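Local structure of MccB protein (Escherichia coli, 6OM4) at residues A[116-121]-A[132-137]; A[190-195]-A[200-205]; A[218-223]-A[232-237]. The protein takes part in microcin C7 biosynthesis as an ATP-dependent enzyme that links a nucleotide to the N-formylated MccA peptide through a phosphoramidate bond. One frame throughout, in Å; residues are numbered along the deposited sequence.

Interaction 1. Residues A[116-121]-A[132-137]; sequences AKVVIL and VILATS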
loop_
_atom_site.group_PDB
_atom_site.type_symbol
_atom_site.label_atom_id
_atom_site.label_comp_id
_atom_site.label_asym_id
_atom_site.label_seq_id
_atom_site.Cartn_x
_atom_site.Cartn_y
_atom_site.Cartn_z
ATOM N N ALA A 116 -14.799 -2.534 -3.981
ATOM C CA ALA A 116 -13.957 -3.436 -3.206
ATOM C C ALA A 116 -14.428 -3.577 -1.753
ATOM O O ALA A 116 -15.044 -2.674 -1.176
ATOM C CB ALA A 116 -12.548 -2.921 -3.199
ATOM N N LYS A 117 -14.090 -4.736 -1.186
ATOM C CA LYS A 117 -14.269 -5.064 0.215
ATOM C C LYS A 117 -12.924 -5.463 0.801
ATOM O O LYS A 117 -12.213 -6.359 0.277
ATOM C CB LYS A 117 -15.310 -6.183 0.310
ATOM C CG LYS A 117 -15.633 -6.710 1.700
ATOM C CD LYS A 117 -16.522 -7.976 1.637
ATOM C CE LYS A 117 -17.444 -8.044 2.831
ATOM N NZ LYS A 117 -18.084 -9.372 2.979
ATOM N N VAL A 118 -12.550 -4.819 1.918
ATOM C CA VAL A 118 -11.318 -5.140 2.571
ATOM C C VAL A 118 -11.599 -5.524 4.035
ATOM O O VAL A 118 -12.359 -4.834 4.708
ATOM C CB VAL A 118 -10.320 -3.958 2.493
ATOM C CG1 VAL A 118 -9.066 -4.232 3.289
ATOM C CG2 VAL A 118 -9.997 -3.603 1.029
ATOM N N VAL A 119 -10.898 -6.555 4.527
ATOM C CA VAL A 119 -10.907 -6.988 5.924
ATOM C C VAL A 119 -9.653 -6.438 6.592
ATOM O O VAL A 119 -8.556 -6.589 6.085
ATOM C CB VAL A 119 -10.942 -8.527 6.038
ATOM C CG1 VAL A 119 -10.638 -8.992 7.445
ATOM C CG2 VAL A 119 -12.254 -9.079 5.562
ATOM N N ILE A 120 -9.845 -5.762 7.719
ATOM C CA ILE A 120 -8.743 -5.383 8.601
ATOM C C ILE A 120 -8.754 -6.361 9.791
ATOM O O ILE A 120 -9.595 -6.240 10.722
ATOM C CB ILE A 120 -8.902 -3.927 9.076
ATOM C CG1 ILE A 120 -9.196 -2.974 7.913
ATOM C CG2 ILE A 120 -7.696 -3.486 9.886
ATOM C CD1 ILE A 120 -8.011 -2.692 7.038
ATOM N N LEU A 121 -7.811 -7.298 9.777
ATOM C CA LEU A 121 -7.696 -8.294 10.840
ATOM C C LEU A 121 -6.648 -7.773 11.828
ATOM O O LEU A 121 -5.432 -7.897 11.593
ATOM C CB LEU A 121 -7.345 -9.660 10.239
ATOM C CG LEU A 121 -7.163 -10.795 11.251
ATOM C CD1 LEU A 121 -8.336 -10.903 12.211
ATOM C CD2 LEU A 121 -6.935 -12.120 10.535
ATOM N N VAL A 132 -7.678 4.047 7.865
ATOM C CA VAL A 132 -8.058 5.399 7.583
ATOM C C VAL A 132 -7.577 5.782 6.175
ATOM O O VAL A 132 -8.244 6.523 5.477
ATOM C CB VAL A 132 -7.583 6.385 8.667
ATOM C CG1 VAL A 132 -6.058 6.593 8.687
ATOM C CG2 VAL A 132 -8.327 7.688 8.502
ATOM N N ILE A 133 -6.417 5.289 5.757
ATOM C CA ILE A 133 -6.004 5.559 4.378
ATOM C C ILE A 133 -7.032 4.968 3.417
ATOM O O ILE A 133 -7.425 5.614 2.415
ATOM C CB ILE A 133 -4.599 4.984 4.089
ATOM C CG1 ILE A 133 -3.547 5.745 4.886
ATOM C CG2 ILE A 133 -4.326 5.026 2.602
ATOM C CD1 ILE A 133 -2.250 5.027 5.073
ATOM N N LEU A 134 -7.436 3.718 3.656
ATOM C CA LEU A 134 -8.325 3.059 2.714
ATOM C C LEU A 134 -9.689 3.770 2.717
ATOM O O LEU A 134 -10.284 3.982 1.653
ATOM C CB LEU A 134 -8.455 1.562 3.038
ATOM C CG LEU A 134 -7.171 0.725 2.966
ATOM C CD1 LEU A 134 -7.500 -0.768 3.145
ATOM C CD2 LEU A 134 -6.446 0.913 1.628
ATOM N N ALA A 135 -10.195 4.144 3.897
ATOM C CA ALA A 135 -11.488 4.796 3.986
ATOM C C ALA A 135 -11.446 6.122 3.222
ATOM O O ALA A 135 -12.340 6.447 2.454
ATOM C CB ALA A 135 -11.870 4.997 5.431
ATOM N N THR A 136 -10.377 6.906 3.409
ATOM C CA THR A 136 -10.384 8.209 2.815
ATOM C C THR A 136 -10.002 8.149 1.332
ATOM O O THR A 136 -10.242 9.131 0.655
ATOM C CB THR A 136 -9.520 9.192 3.602
ATOM O OG1 THR A 136 -8.189 8.684 3.646
ATOM C CG2 THR A 136 -10.047 9.374 5.005
ATOM N N SER A 137 -9.461 7.019 0.869
ATOM C CA SER A 137 -9.233 6.772 -0.554
ATOM C C SER A 137 -10.472 6.177 -1.221
ATOM O O SER A 137 -10.482 5.990 -2.429
ATOM C CB SER A 137 -7.989 5.947 -0.802
ATOM O OG SER A 137 -6.852 6.782 -0.605
#

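Interaction 2. Residues A[190-195]-A[200-205]; sequences IALNIN and LHKVPE. With ND7 (5'-O-[(S)-amino(hydroxy)phosphoryl]adenosine), chain M.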
loop_
_atom_site.group_PDB
_atom_site.type_symbol
_atom_site.label_atom_id
_atom_site.label_comp_id
_atom_site.label_asym_id
_atom_site.label_seq_id
_atom_site.Cartn_x
_atom_site.Cartn_y
_atom_site.Cartn_z
ATOM N N ILE A 190 -16.540 -6.998 13.556
ATOM C CA ILE A 190 -16.640 -8.388 14.047
ATOM C C ILE A 190 -15.763 -8.496 15.309
ATOM O O ILE A 190 -14.549 -8.198 15.245
ATOM C CB ILE A 190 -16.207 -9.428 12.975
ATOM C CG1 ILE A 190 -17.026 -9.348 11.693
ATOM C CG2 ILE A 190 -16.254 -10.835 13.558
ATOM C CD1 ILE A 190 -16.547 -10.288 10.608
ATOM N N ALA A 191 -16.369 -8.871 16.454
ATOM C CA ALA A 191 -15.634 -9.054 17.702
ATOM C C ALA A 191 -15.086 -10.482 17.753
ATOM O O ALA A 191 -15.833 -11.434 18.030
ATOM C CB ALA A 191 -16.505 -8.731 18.908
ATOM N N LEU A 192 -13.777 -10.653 17.499
ATOM C CA LEU A 192 -13.234 -11.966 17.355
ATOM C C LEU A 192 -11.752 -11.922 17.689
ATOM O O LEU A 192 -11.054 -11.007 17.264
ATOM C CB LEU A 192 -13.468 -12.425 15.916
ATOM C CG LEU A 192 -12.899 -13.786 15.519
ATOM C CD1 LEU A 192 -13.566 -14.928 16.285
ATOM C CD2 LEU A 192 -13.048 -13.993 14.014
ATOM N N ASN A 193 -11.315 -12.902 18.477
ATOM C CA ASN A 193 -9.923 -13.193 18.701
ATOM C C ASN A 193 -9.636 -14.542 18.032
ATOM O O ASN A 193 -10.223 -15.548 18.393
ATOM C CB ASN A 193 -9.576 -13.253 20.195
ATOM C CG ASN A 193 -8.087 -13.225 20.488
ATOM O OD1 ASN A 193 -7.379 -12.327 20.032
ATOM N ND2 ASN A 193 -7.620 -14.144 21.319
ATOM N N ILE A 194 -8.789 -14.543 17.006
ATOM C CA ILE A 194 -8.346 -15.785 16.417
ATOM C C ILE A 194 -7.264 -16.408 17.298
ATOM O O ILE A 194 -6.066 -16.135 17.131
ATOM C CB ILE A 194 -7.855 -15.585 14.985
ATOM C CG1 ILE A 194 -8.988 -15.056 14.116
ATOM C CG2 ILE A 194 -7.273 -16.889 14.438
ATOM C CD1 ILE A 194 -8.747 -13.690 13.628
ATOM N N ASN A 195 -7.692 -17.311 18.177
ATOM C CA ASN A 195 -6.773 -18.024 19.092
ATOM C C ASN A 195 -6.599 -19.501 18.694
ATOM O O ASN A 195 -5.812 -20.212 19.335
ATOM C CB ASN A 195 -7.236 -17.895 20.549
ATOM C CG ASN A 195 -8.631 -18.430 20.824
ATOM O OD1 ASN A 195 -9.302 -19.003 19.961
ATOM N ND2 ASN A 195 -9.075 -18.260 22.059
ATOM N N LEU A 200 -10.508 -18.858 11.865
ATOM C CA LEU A 200 -10.383 -18.141 10.574
ATOM C C LEU A 200 -11.583 -18.389 9.657
ATOM O O LEU A 200 -11.879 -17.552 8.807
ATOM C CB LEU A 200 -9.067 -18.526 9.904
ATOM C CG LEU A 200 -7.840 -17.931 10.576
ATOM C CD1 LEU A 200 -6.563 -18.625 10.120
ATOM C CD2 LEU A 200 -7.749 -16.428 10.306
ATOM N N HIS A 201 -12.340 -19.473 9.910
ATOM C CA HIS A 201 -13.593 -19.703 9.206
ATOM C C HIS A 201 -14.622 -18.595 9.484
ATOM O O HIS A 201 -15.583 -18.492 8.722
ATOM C CB HIS A 201 -14.171 -21.101 9.545
ATOM C CG HIS A 201 -13.297 -22.213 9.069
ATOM N ND1 HIS A 201 -13.155 -22.514 7.730
ATOM C CD2 HIS A 201 -12.485 -23.064 9.733
ATOM C CE1 HIS A 201 -12.285 -23.491 7.595
ATOM N NE2 HIS A 201 -11.871 -23.860 8.797
ATOM N N LYS A 202 -14.455 -17.821 10.571
ATOM C CA LYS A 202 -15.391 -16.761 10.944
ATOM C C LYS A 202 -15.053 -15.445 10.225
ATOM O O LYS A 202 -15.776 -14.447 10.363
ATOM C CB LYS A 202 -15.383 -16.505 12.457
ATOM C CG LYS A 202 -16.077 -17.569 13.302
ATOM C CD LYS A 202 -15.128 -18.468 14.062
ATOM C CE LYS A 202 -15.776 -19.259 15.182
ATOM N NZ LYS A 202 -15.736 -18.521 16.463
ATOM N N VAL A 203 -13.930 -15.406 9.498
ATOM C CA VAL A 203 -13.503 -14.187 8.828
ATOM C C VAL A 203 -14.049 -14.182 7.404
ATOM O O VAL A 203 -13.765 -15.101 6.628
ATOM C CB VAL A 203 -11.970 -14.062 8.843
ATOM C CG1 VAL A 203 -11.519 -12.826 8.092
ATOM C CG2 VAL A 203 -11.401 -14.068 10.255
ATOM N N PRO A 204 -14.841 -13.162 7.013
ATOM C CA PRO A 204 -15.473 -13.143 5.697
ATOM C C PRO A 204 -14.455 -13.059 4.551
ATOM O O PRO A 204 -13.367 -12.543 4.730
ATOM C CB PRO A 204 -16.382 -11.916 5.691
ATOM C CG PRO A 204 -16.491 -11.522 7.159
ATOM C CD PRO A 204 -15.217 -12.005 7.838
ATOM N N GLU A 205 -14.819 -13.668 3.419
ATOM C CA GLU A 205 -14.152 -13.481 2.152
ATOM C C GLU A 205 -14.159 -11.989 1.819
ATOM O O GLU A 205 -15.082 -11.276 2.190
ATOM C CB GLU A 205 -14.878 -14.305 1.085
ATOM C CG GLU A 205 -14.453 -14.060 -0.344
ATOM C CD GLU A 205 -15.231 -14.925 -1.337
ATOM O OE1 GLU A 205 -16.305 -15.480 -0.937
ATOM O OE2 GLU A 205 -14.766 -15.061 -2.511
HETATM O O1A ND7 M . -0.339 -4.644 19.029
HETATM P PA ND7 M . -0.611 -3.915 17.745
HETATM O O2A ND7 M . -0.491 -2.397 17.751
HETATM N N3A ND7 M . 0.517 -4.568 16.656
HETATM O "O5'" ND7 M . -2.048 -4.217 17.144
HETATM C "C5'" ND7 M . -2.399 -5.628 17.009
HETATM C "C4'" ND7 M . -3.949 -5.658 17.012
HETATM C "C3'" ND7 M . -4.450 -5.401 18.473
HETATM O "O3'" ND7 M . -5.429 -4.438 18.536
HETATM C "C2'" ND7 M . -4.835 -6.874 18.924
HETATM O "O2'" ND7 M . -6.010 -6.844 19.824
HETATM C "C1'" ND7 M . -5.183 -7.508 17.797
HETATM O "O4'" ND7 M . -4.287 -6.847 16.620
HETATM N N9 ND7 M . -4.905 -8.914 17.718
HETATM C C4 ND7 M . -5.789 -9.883 17.351
HETATM C C5 ND7 M . -5.134 -11.062 17.384
HETATM N N7 ND7 M . -3.854 -10.827 17.755
HETATM C C8 ND7 M . -3.732 -9.527 17.936
HETATM N N3 ND7 M . -7.093 -9.816 17.007
HETATM C C2 ND7 M . -7.719 -10.908 16.687
HETATM N N1 ND7 M . -7.101 -12.094 16.728
HETATM C C6 ND7 M . -5.839 -12.199 17.052
HETATM N N6 ND7 M . -5.193 -13.499 17.089
#

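Interaction 3. Residues A[218-223]-A[232-237]; sequences NLINWV and QPYINA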
loop_
_atom_site.group_PDB
_atom_site.type_symbol
_atom_site.label_atom_id
_atom_site.label_comp_id
_atom_site.label_asym_id
_atom_site.label_seq_id
_atom_site.Cartn_x
_atom_site.Cartn_y
_atom_site.Cartn_z
ATOM N N ASN A 218 2.566 -17.663 15.610
ATOM C CA ASN A 218 2.320 -18.427 14.360
ATOM C C ASN A 218 0.954 -18.082 13.756
ATOM O O ASN A 218 0.470 -18.796 12.900
ATOM C CB ASN A 218 2.557 -19.930 14.550
ATOM C CG ASN A 218 1.632 -20.541 15.581
ATOM O OD1 ASN A 218 1.120 -19.845 16.456
ATOM N ND2 ASN A 218 1.367 -21.833 15.465
ATOM N N LEU A 219 0.348 -16.956 14.143
ATOM C CA LEU A 219 -0.913 -16.574 13.512
ATOM C C LEU A 219 -0.678 -16.396 12.012
ATOM O O LEU A 219 -1.503 -16.775 11.186
ATOM C CB LEU A 219 -1.413 -15.269 14.117
ATOM C CG LEU A 219 -2.643 -14.668 13.465
ATOM C CD1 LEU A 219 -3.843 -15.575 13.532
ATOM C CD2 LEU A 219 -2.960 -13.344 14.114
ATOM N N ILE A 220 0.447 -15.773 11.671
ATOM C CA ILE A 220 0.725 -15.509 10.265
ATOM C C ILE A 220 0.752 -16.852 9.516
ATOM O O ILE A 220 0.253 -16.966 8.386
ATOM C CB ILE A 220 2.017 -14.701 10.064
ATOM C CG1 ILE A 220 2.247 -14.397 8.584
ATOM C CG2 ILE A 220 3.234 -15.361 10.696
ATOM C CD1 ILE A 220 1.082 -13.678 7.924
ATOM N N ASN A 221 1.296 -17.881 10.153
ATOM C CA ASN A 221 1.349 -19.233 9.506
ATOM C C ASN A 221 -0.058 -19.794 9.290
ATOM O O ASN A 221 -0.361 -20.349 8.203
ATOM C CB ASN A 221 2.247 -20.185 10.283
ATOM C CG ASN A 221 3.642 -19.643 10.448
ATOM O OD1 ASN A 221 3.922 -18.982 11.451
ATOM N ND2 ASN A 221 4.480 -19.854 9.442
ATOM N N TRP A 222 -0.929 -19.625 10.294
ATOM C CA TRP A 222 -2.309 -20.033 10.179
ATOM C C TRP A 222 -2.998 -19.286 9.033
ATOM O O TRP A 222 -3.768 -19.872 8.242
ATOM C CB TRP A 222 -3.088 -19.750 11.456
ATOM C CG TRP A 222 -2.692 -20.565 12.633
ATOM C CD1 TRP A 222 -1.927 -21.697 12.653
ATOM C CD2 TRP A 222 -3.126 -20.329 13.984
ATOM N NE1 TRP A 222 -1.878 -22.189 13.936
ATOM C CE2 TRP A 222 -2.541 -21.332 14.776
ATOM C CE3 TRP A 222 -3.924 -19.348 14.594
ATOM C CZ2 TRP A 222 -2.760 -21.402 16.156
ATOM C CZ3 TRP A 222 -4.099 -19.392 15.961
ATOM C CH2 TRP A 222 -3.533 -20.418 16.725
ATOM N N VAL A 223 -2.829 -17.954 9.042
ATOM C CA VAL A 223 -3.515 -17.107 8.035
ATOM C C VAL A 223 -3.078 -17.527 6.627
ATOM O O VAL A 223 -3.856 -17.668 5.734
ATOM C CB VAL A 223 -3.237 -15.616 8.311
ATOM C CG1 VAL A 223 -3.762 -14.767 7.169
ATOM C CG2 VAL A 223 -3.829 -15.165 9.637
ATOM N N GLN A 232 -7.825 -16.773 -1.017
ATOM C CA GLN A 232 -8.045 -15.435 -0.427
ATOM C C GLN A 232 -6.744 -14.637 -0.471
ATOM O O GLN A 232 -5.770 -14.984 0.184
ATOM C CB GLN A 232 -8.521 -15.599 1.000
ATOM C CG GLN A 232 -8.631 -14.287 1.767
ATOM C CD GLN A 232 -9.555 -13.307 1.104
ATOM O OE1 GLN A 232 -9.124 -12.272 0.588
ATOM N NE2 GLN A 232 -10.835 -13.641 1.109
ATOM N N PRO A 233 -6.655 -13.550 -1.245
ATOM C CA PRO A 233 -5.470 -12.690 -1.185
ATOM C C PRO A 233 -5.303 -12.049 0.208
ATOM O O PRO A 233 -6.277 -11.712 0.848
ATOM C CB PRO A 233 -5.667 -11.640 -2.294
ATOM C CG PRO A 233 -6.823 -12.193 -3.154
ATOM C CD PRO A 233 -7.637 -13.108 -2.256
ATOM N N TYR A 234 -4.051 -11.843 0.622
ATOM C CA TYR A 234 -3.787 -11.110 1.865
ATOM C C TYR A 234 -2.473 -10.338 1.747
ATOM O O TYR A 234 -1.632 -10.639 0.914
ATOM C CB TYR A 234 -3.783 -12.038 3.087
ATOM C CG TYR A 234 -2.556 -12.890 3.226
ATOM C CD1 TYR A 234 -1.408 -12.385 3.830
ATOM C CD2 TYR A 234 -2.509 -14.205 2.779
ATOM C CE1 TYR A 234 -0.271 -13.153 3.989
ATOM C CE2 TYR A 234 -1.365 -14.980 2.923
ATOM C CZ TYR A 234 -0.228 -14.455 3.526
ATOM O OH TYR A 234 0.968 -15.110 3.685
ATOM N N ILE A 235 -2.308 -9.352 2.626
ATOM C CA ILE A 235 -1.051 -8.706 2.804
ATOM C C ILE A 235 -0.753 -8.602 4.305
ATOM O O ILE A 235 -1.647 -8.331 5.083
ATOM C CB ILE A 235 -1.034 -7.339 2.107
ATOM C CG1 ILE A 235 0.376 -6.749 2.201
ATOM C CG2 ILE A 235 -2.138 -6.409 2.626
ATOM C CD1 ILE A 235 0.591 -5.504 1.379
ATOM N N ASN A 236 0.482 -8.918 4.686
ATOM C CA ASN A 236 0.913 -8.783 6.086
ATOM C C ASN A 236 1.675 -7.463 6.220
ATOM O O ASN A 236 2.340 -7.056 5.302
ATOM C CB ASN A 236 1.723 -10.014 6.494
ATOM C CG ASN A 236 2.058 -10.134 7.959
ATOM O OD1 ASN A 236 3.142 -10.623 8.266
ATOM N ND2 ASN A 236 1.124 -9.812 8.858
ATOM N N ALA A 237 1.606 -6.805 7.398
ATOM C CA ALA A 237 2.502 -5.687 7.659
ATOM C C ALA A 237 2.699 -5.573 9.161
ATOM O O ALA A 237 1.875 -6.058 9.931
ATOM C CB ALA A 237 1.935 -4.384 7.124
#

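Interaction 1. Residues A[116-121]-A[132-137]
Val118 turns CG1 away from its own backbone N (chi1 175°), and Leu134 places CG opposite its carbonyl carbon (chi1 -62°) and extends the chain on to CD1; these two torsions bring the methyls together, with Val118 CG1 3.8 Å from Leu134 CD1. The contact is the first strand-to-helix packing of a Rossmann-type beta-alpha-beta unit, made of strand 117-121, helix 125-136 and strand 141-146, in the ThiF family fold. The two side chains run across each other at about a right angle, and Leu134 touches with a single methyl branch. A second strand residue meets the same methyl from the strand side, more loosely. Ile120 bends back at chi2 (-74°), and its CD1 lies 4.4 Å from Leu134 CD1. Ile120 CD1 is also 4.2 Å from Val118 CG1, so the leucine methyl meets two branches that already touch along the strand. With a CA separation of 8.7 Å between Val118 and Leu134, such side-chain ends are enough to bridge strand and helix.

The contact is small, burying 85 Å² over both sides, yet all three residues are buried. Val118 also packs on Ile208 and Val210 of the adjoining strand 208-211, and Ile120 on Val210, so the apolar packing extends to the neighbouring strand. Ile120 reaches the glycine-rich turn that follows the strand, and its side chain lies about 8 Å from the bound nucleotide analogue, so this core lies near the nucleotide pocket. Near the end of helix 125-136, polar groups are tied back to the backbone: Val132 O accepts from Thr136 N at 3.0 Å and from Thr136 OG1 at 2.8 Å, the two donors coming from opposite faces of the carbonyl plane.

Interaction 2. Residues A[190-195]-A[200-205]
Ile190 CD1 abuts the CD-CG side of the Pro204 ring, 3.5 Å from Pro204 CD. On the far side of the 190-195 backbone lies the flat group of the site, the adenine of the bound 5'-O-[(S)-amino(hydroxy)phosphoryl]adenosine. The side-chain amide of Asn193 lies over one of its faces near N1, while the Ile194 side chain is displaced to the other side of the adenine plane, beyond the rim. Along the N1/N6 edge, Ile194 pairs through its backbone. Ile194 N donates to adenine N1 at 3.0 Å, and adenine N6 donates to Ile194 O at 2.8 Å, each bond bent to an N-H...acceptor angle of 149°. Leu192 O comes within 3.4 Å of adenine C2.

Segment 190-195 leaves an edge strand, 186-191, of the Rossmann-type sheet, and 200-205 belongs to the connection that passes strands 141-146 and 117-121 to reach strand 208-211. This is the crossover of the fold; the switch point, near which nucleotides commonly bind, lies between strands 117-121 and 208-211. Ile190, Leu192 and Ile194 all point toward the returning loop. Leu192, with CG anti to its backbone N (chi1 177°), crosses both its partners at about a right angle: Leu192 CD2 lies 3.8 Å from Lys202 CB and 4.1 Å from Val203 CG2. Ile194 uses both branches, setting CG2 4.0 Å from Leu200 CG and CD1 4.3 Å from Val203 CG2. A backbone bond from Val203 N to Leu200 O closes the short 3-10 turn that presents these groups. The Ile194 side chain also touches Leu121 and Leu219.

Interaction 3. Residues A[218-223]-A[232-237]
Ile220 reaches from helix 219-230 toward strand 234-240 through its CG1 branch. From CB, that branch stands anti to the backbone N (chi1 -178°), which aims it at the strand; CG1 is 3.9 Å from Asn236 OD1. At the tip, CD1 is turned at chi2 (56°) onto the Asn236 amide and sits above its plane, 3.7 Å from Asn236 CG, 3.7 Å from its OD1 and 4.0 Å from its ND2. These near-equal distances show a methyl resting over the group as a whole. Ile220 CD1 also approaches the Tyr234 ring obliquely, 4.2 Å from CE1.

The polar ends of both strand residues are held by other partners. Asn236 ND2 bonds to Val211 O and OD1 to a polar side chain of the bound peptide, which together should fix the rotation of the amide beneath the methyl. Tyr234 OH bonds to Asn224, one turn further along the helix, and the Tyr234 side chain lies about 8 Å from the zinc ion of the four-cysteine site. Helix and strand are here the second and third members of a beta-alpha-beta unit begun by strand 208-211, the repeating element of a Rossmann-type domain.

How the interactions relate
All three contacts reach the same mixed sheet, and their chemistry follows their place in the fold. Interactions 1 and 3 each pack a helix on a strand within a beta-alpha-beta unit and are buried; the first is purely aliphatic, the other sets a methyl against an amide and an aromatic ring, the amide also bonding the bound peptide. Interaction 2 joins a strand exit to a loop, is only partly buried, covers the most surface (296 Å²) and carries the nucleotide contacts. It touches both of the others: Leu121 and Val119 of interaction 1 pack on Ile194 and Val203, while Leu219 and Trp222 of interaction 3 pack on Ile194 and Leu200. Interactions 1 and 3 do not touch directly.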